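Plasma serine protease inhibitor (Homo sapiens, PDB 3DY0) inhibits serine proteases in blood plasma and other body fluids as a heparin-dependent serpin, binding irreversibly to their active-site serine. Local coordinates at residues S37-M42 against A328-I333; A96-L101 against M133-D138. All blocks are in the same frame, centred on the assembly; numbering follows the deposited sequence. Where two conformers were deposited one is given.

Interaction 1: residues S37-M42 against A328-I333; sequences SMSLAM and AATGTI
In the shutter region of the serpin fold, where helix 33-45 underlies the central beta-sheet, Ser39 packs against Thr330 with their CA atoms 7.0 Å apart, the closest such pair of the two segments. Ser39 OG rests on the carbon side of the threonine, 3.4 Å from Thr330 CB, and Thr330 CG2 reaches across to Ser39 CB. Chi1 of -59° sets Thr330 OG1 beside the backbone N and turns CG2 toward Ser39; the hydroxyl is hydrogen-bonded to Ser35 and to His313 rather than to Ser39. Strand 323-335 is the N-terminal part of the reactive-centre loop, inserted after cleavage: it runs antiparallel between strands 159-172 and 307-319, the inserted state of a cleaved inhibitory serpin, with Thr330 and Thr332 both pointing their CB toward the helix. A water bridges the two segments. It donates to Ser39 OG at 2.9 Å and to Thr330 O at 3.2 Å, and it is also bonded to Thr332 OG1 at 2.9 Å. Ser39 OG is therefore gripped twice, since it also bonds to Ser35 O one turn earlier in its own helix. Met38 and Met42 extend the same buried layer toward strand 159-172.

Interaction 2: residues A96-L101 against M133-D138; sequences ALFTDL and MKQIND
Phe98 offers a ring face to the CG1 branch of Ile136. Phe98 CB, directed toward the helix, lies 3.9 Å from Ile136 CD1. CG comes next and makes the nearest approach between the two segments, 3.6 Å to Ile136 CG1. Beyond CG the ring spreads beneath that same methylene: Ile136 CG1 sits 3.7 Å from the centroid of the Phe98 ring and only 13° off its normal, a CH-pi contact placed over the middle of the face. Phe98 CD1 and CD2 both lie under Ile136 CG1, CD1 at 3.9 Å from it, and there the ring's two sides begin to differ. Phe98 CE1 is 4.1 Å from Ile136 CG2, whereas Phe98 CD2 also borders Gln135 NE2, 4.0 Å away, which approaches the edge near the ring plane. Phe98 CE2 faces the aliphatic part of the same glutamine, 4.1 Å from Gln135 CG, and at the tip CZ is still 4.2 Å from Ile136 CG1.

Gln135 swings its CG opposite the backbone N (chi1 168°) and runs on extended, which carries the amide alongside the ring; its amide plane stands 76° from the ring plane. Bonds from Gln135 OE1 to Thr124 OG1 and from NE2 to Pro123 O pin that amide, so both its polar ends are satisfied while its flank borders the ring. Phe122 and Tyr139 add further aromatic contacts to Phe98, the latter edge-to-face. The aliphatic-on-aromatic layer joins strand 90-99 to helix 129-143, the packing of helix F across the face of beta-sheet A that is characteristic of serpins.

The centres of interactions 1 and 2 lie 14 Å apart and their nearest atoms about 6 Å apart, without touching, yet both involve the same sheet. Strand 159-172 joins them: it pairs antiparallel with strand 90-99 of interaction 2 on one edge and with strand 323-335 of interaction 1 on the other. Helix 33-45 and helix 129-143 pack on opposite faces of this sheet. Along the chain, the order is 37-42, 96-101, 133-138 and 328-333, so interaction 1 ties near-terminal regions together while interaction 2 spans a short interval between them. The sheet is thus covered by a helix on each face at these two places, in the state where the cleaved reactive-centre loop has become one of its strands.

Interaction 1: residues S37-M42 against A328-I333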
loop_
_atom_site.group_PDB
_atom_site.type_symbol
_atom_site.label_atom_id
_atom_site.label_comp_id
_atom_site.label_asym_id
_atom_site.label_seq_id
_atom_site.Cartn_x
_atom_site.Cartn_y
_atom_site.Cartn_z
ATOM N N SER A 37 -7.022 -0.738 -1.302
ATOM C CA SER A 37 -8.191 -1.610 -1.261
ATOM C C SER A 37 -9.274 -0.986 -0.390
ATOM O O SER A 37 -10.454 -1.009 -0.739
ATOM C CB SER A 37 -7.824 -2.982 -0.690
ATOM O OG SER A 37 -6.962 -3.693 -1.557
ATOM N N MET A 38 -8.867 -0.430 0.746
ATOM C CA MET A 38 -9.819 0.191 1.663
ATOM C C MET A 38 -10.454 1.390 0.961
ATOM O O MET A 38 -11.659 1.607 1.055
ATOM C CB MET A 38 -9.132 0.620 2.968
ATOM C CG MET A 38 -10.070 1.313 3.952
ATOM S SD MET A 38 -9.444 1.379 5.643
ATOM C CE MET A 38 -9.743 -0.315 6.166
ATOM N N SER A 39 -9.647 2.150 0.222
ATOM C CA SER A 39 -10.171 3.311 -0.498
ATOM C C SER A 39 -11.192 2.894 -1.550
ATOM O O SER A 39 -12.227 3.537 -1.708
ATOM C CB SER A 39 -9.033 4.086 -1.170
ATOM O OG SER A 39 -8.164 4.654 -0.204
ATOM N N LEU A 40 -10.897 1.816 -2.270
ATOM C CA LEU A 40 -11.808 1.322 -3.295
ATOM C C LEU A 40 -13.087 0.772 -2.659
ATOM O O LEU A 40 -14.182 0.933 -3.205
ATOM C CB LEU A 40 -11.117 0.243 -4.133
ATOM C CG LEU A 40 -10.131 0.781 -5.173
ATOM C CD1 LEU A 40 -9.354 -0.373 -5.787
ATOM C CD2 LEU A 40 -10.892 1.544 -6.256
ATOM N N ALA A 41 -12.950 0.116 -1.508
ATOM C CA ALA A 41 -14.112 -0.420 -0.812
ATOM C C ALA A 41 -15.029 0.728 -0.375
ATOM O O ALA A 41 -16.249 0.645 -0.509
ATOM C CB ALA A 41 -13.668 -1.229 0.400
ATOM N N MET A 42 -14.446 1.799 0.155
ATOM C CA MET A 42 -15.243 2.947 0.572
ATOM C C MET A 42 -15.908 3.577 -0.647
ATOM O O MET A 42 -17.075 3.973 -0.603
ATOM C CB MET A 42 -14.362 3.983 1.279
ATOM C CG MET A 42 -13.857 3.512 2.636
ATOM S SD MET A 42 -13.006 4.798 3.573
ATOM C CE MET A 42 -11.595 5.133 2.478
ATOM N N ALA A 328 1.666 5.508 4.164
ATOM C CA ALA A 328 1.065 5.751 2.867
ATOM C C ALA A 328 -0.275 6.441 3.042
ATOM O O ALA A 328 -0.862 6.431 4.125
ATOM C CB ALA A 328 0.875 4.431 2.113
ATOM N N ALA A 329 -0.745 7.056 1.966
ATOM C CA ALA A 329 -2.038 7.710 1.983
ATOM C C ALA A 329 -2.586 7.658 0.571
ATOM O O ALA A 329 -1.826 7.652 -0.404
ATOM C CB ALA A 329 -1.911 9.162 2.455
ATOM N N THR A 330 -3.907 7.589 0.468
ATOM C CA THR A 330 -4.580 7.552 -0.820
ATOM C C THR A 330 -5.632 8.652 -0.784
ATOM O O THR A 330 -6.437 8.713 0.145
ATOM C CB THR A 330 -5.271 6.192 -1.054
ATOM O OG1 THR A 330 -4.296 5.145 -0.987
ATOM C CG2 THR A 330 -5.948 6.158 -2.418
ATOM N N GLY A 331 -5.592 9.538 -1.776
ATOM C CA GLY A 331 -6.557 10.619 -1.839
ATOM C C GLY A 331 -7.417 10.450 -3.072
ATOM O O GLY A 331 -6.916 10.510 -4.197
ATOM N N THR A 332 -8.708 10.211 -2.863
ATOM C CA THR A 332 -9.644 10.033 -3.966
ATOM C C THR A 332 -10.378 11.356 -4.144
ATOM O O THR A 332 -11.125 11.788 -3.266
ATOM C CB THR A 332 -10.633 8.896 -3.661
ATOM O OG1 THR A 332 -9.903 7.674 -3.485
ATOM C CG2 THR A 332 -11.618 8.724 -4.798
ATOM N N ILE A 333 -10.143 11.999 -5.285
ATOM C CA ILE A 333 -10.722 13.307 -5.568
ATOM C C ILE A 333 -11.966 13.274 -6.454
ATOM O O ILE A 333 -11.940 12.711 -7.547
ATOM C CB ILE A 333 -9.657 14.213 -6.218
ATOM C CG1 ILE A 333 -8.395 14.228 -5.346
ATOM C CG2 ILE A 333 -10.209 15.628 -6.402
ATOM C CD1 ILE A 333 -7.237 15.039 -5.923
HETATM O O HOH W 1 -9.197 7.350 -0.740
#

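Interaction 2: residues A96-L101 against M133-D138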
loop_
_atom_site.group_PDB
_atom_site.type_symbol
_atom_site.label_atom_id
_atom_site.label_comp_id
_atom_site.label_asym_id
_atom_site.label_seq_id
_atom_site.Cartn_x
_atom_site.Cartn_y
_atom_site.Cartn_z
ATOM N N ALA A 96 -11.015 9.623 6.209
ATOM C CA ALA A 96 -11.611 10.938 6.404
ATOM C C ALA A 96 -12.218 11.458 5.113
ATOM O O ALA A 96 -11.748 11.150 4.018
ATOM C CB ALA A 96 -10.556 11.919 6.906
ATOM N N LEU A 97 -13.281 12.238 5.254
ATOM C CA LEU A 97 -13.940 12.848 4.111
ATOM C C LEU A 97 -13.833 14.361 4.258
ATOM O O LEU A 97 -14.193 14.916 5.294
ATOM C CB LEU A 97 -15.423 12.459 4.058
ATOM C CG LEU A 97 -15.821 11.104 3.474
ATOM C CD1 LEU A 97 -17.291 10.839 3.772
ATOM C CD2 LEU A 97 -15.577 11.099 1.966
ATOM N N PHE A 98 -13.304 15.017 3.233
ATOM C CA PHE A 98 -13.205 16.473 3.225
ATOM C C PHE A 98 -14.230 16.886 2.181
ATOM O O PHE A 98 -14.070 16.601 0.995
ATOM C CB PHE A 98 -11.798 16.915 2.834
ATOM C CG PHE A 98 -10.765 16.606 3.875
ATOM C CD1 PHE A 98 -10.111 15.376 3.886
ATOM C CD2 PHE A 98 -10.477 17.526 4.877
ATOM C CE1 PHE A 98 -9.187 15.070 4.881
ATOM C CE2 PHE A 98 -9.556 17.231 5.878
ATOM C CZ PHE A 98 -8.909 15.997 5.879
ATOM N N THR A 99 -15.291 17.554 2.624
ATOM C CA THR A 99 -16.352 17.968 1.714
ATOM C C THR A 99 -16.635 19.462 1.729
ATOM O O THR A 99 -16.624 20.101 2.780
ATOM C CB THR A 99 -17.666 17.237 2.036
ATOM O OG1 THR A 99 -18.075 17.557 3.373
ATOM C CG2 THR A 99 -17.477 15.733 1.914
ATOM N N ASP A 100 -16.896 20.006 0.546
ATOM C CA ASP A 100 -17.202 21.424 0.400
ATOM C C ASP A 100 -18.644 21.606 0.879
ATOM O O ASP A 100 -19.449 20.680 0.790
ATOM C CB ASP A 100 -17.083 21.831 -1.070
ATOM C CG ASP A 100 -16.995 23.332 -1.256
ATOM O OD1 ASP A 100 -15.925 23.911 -0.965
ATOM O OD2 ASP A 100 -17.997 23.935 -1.688
ATOM N N LEU A 101 -18.972 22.792 1.381
ATOM C CA LEU A 101 -20.320 23.058 1.878
ATOM C C LEU A 101 -21.384 23.049 0.783
ATOM O O LEU A 101 -22.564 22.832 1.061
ATOM C CB LEU A 101 -20.359 24.403 2.612
ATOM N N MET A 133 -5.524 22.391 0.098
ATOM C CA MET A 133 -4.349 21.530 0.080
ATOM C C MET A 133 -3.636 21.561 1.421
ATOM O O MET A 133 -3.184 20.528 1.914
ATOM C CB MET A 133 -3.373 21.950 -1.024
ATOM C CG MET A 133 -3.806 21.564 -2.427
ATOM S SD MET A 133 -2.452 21.698 -3.618
ATOM C CE MET A 133 -2.442 23.483 -3.873
ATOM N N LYS A 134 -3.530 22.743 2.020
ATOM C CA LYS A 134 -2.862 22.854 3.305
ATOM C C LYS A 134 -3.621 22.073 4.374
ATOM O O LYS A 134 -3.026 21.333 5.156
ATOM C CB LYS A 134 -2.740 24.321 3.723
ATOM C CG LYS A 134 -2.051 24.514 5.065
ATOM C CD LYS A 134 -1.904 25.987 5.402
ATOM C CE LYS A 134 -1.231 26.178 6.747
ATOM N NZ LYS A 134 -2.014 25.551 7.846
ATOM N N GLN A 135 -4.938 22.237 4.398
ATOM C CA GLN A 135 -5.770 21.545 5.376
ATOM C C GLN A 135 -5.624 20.028 5.263
ATOM O O GLN A 135 -5.357 19.342 6.253
ATOM C CB GLN A 135 -7.238 21.935 5.180
ATOM C CG GLN A 135 -8.216 21.063 5.953
ATOM C CD GLN A 135 -9.664 21.397 5.648
ATOM O OE1 GLN A 135 -9.989 21.865 4.556
ATOM N NE2 GLN A 135 -10.544 21.139 6.607
ATOM N N ILE A 136 -5.786 19.511 4.053
ATOM C CA ILE A 136 -5.697 18.073 3.836
ATOM C C ILE A 136 -4.278 17.535 3.960
ATOM O O ILE A 136 -4.065 16.495 4.587
ATOM C CB ILE A 136 -6.297 17.694 2.470
ATOM C CG1 ILE A 136 -7.774 18.113 2.438
ATOM C CG2 ILE A 136 -6.185 16.186 2.243
ATOM C CD1 ILE A 136 -8.436 17.983 1.084
ATOM N N ASN A 137 -3.302 18.234 3.383
ATOM C CA ASN A 137 -1.921 17.773 3.480
ATOM C C ASN A 137 -1.427 17.792 4.922
ATOM O O ASN A 137 -0.665 16.915 5.327
ATOM C CB ASN A 137 -0.989 18.611 2.599
ATOM C CG ASN A 137 -1.155 18.306 1.121
ATOM O OD1 ASN A 137 -1.663 17.250 0.751
ATOM N ND2 ASN A 137 -0.708 19.224 0.268
ATOM N N ASP A 138 -1.847 18.791 5.699
ATOM C CA ASP A 138 -1.438 18.858 7.098
ATOM C C ASP A 138 -2.044 17.690 7.870
ATOM O O ASP A 138 -1.406 17.129 8.762
ATOM C CB ASP A 138 -1.891 20.170 7.751
ATOM C CG ASP A 138 -1.026 21.355 7.357
ATOM O OD1 ASP A 138 0.081 21.143 6.820
ATOM O OD2 ASP A 138 -1.454 22.505 7.600
#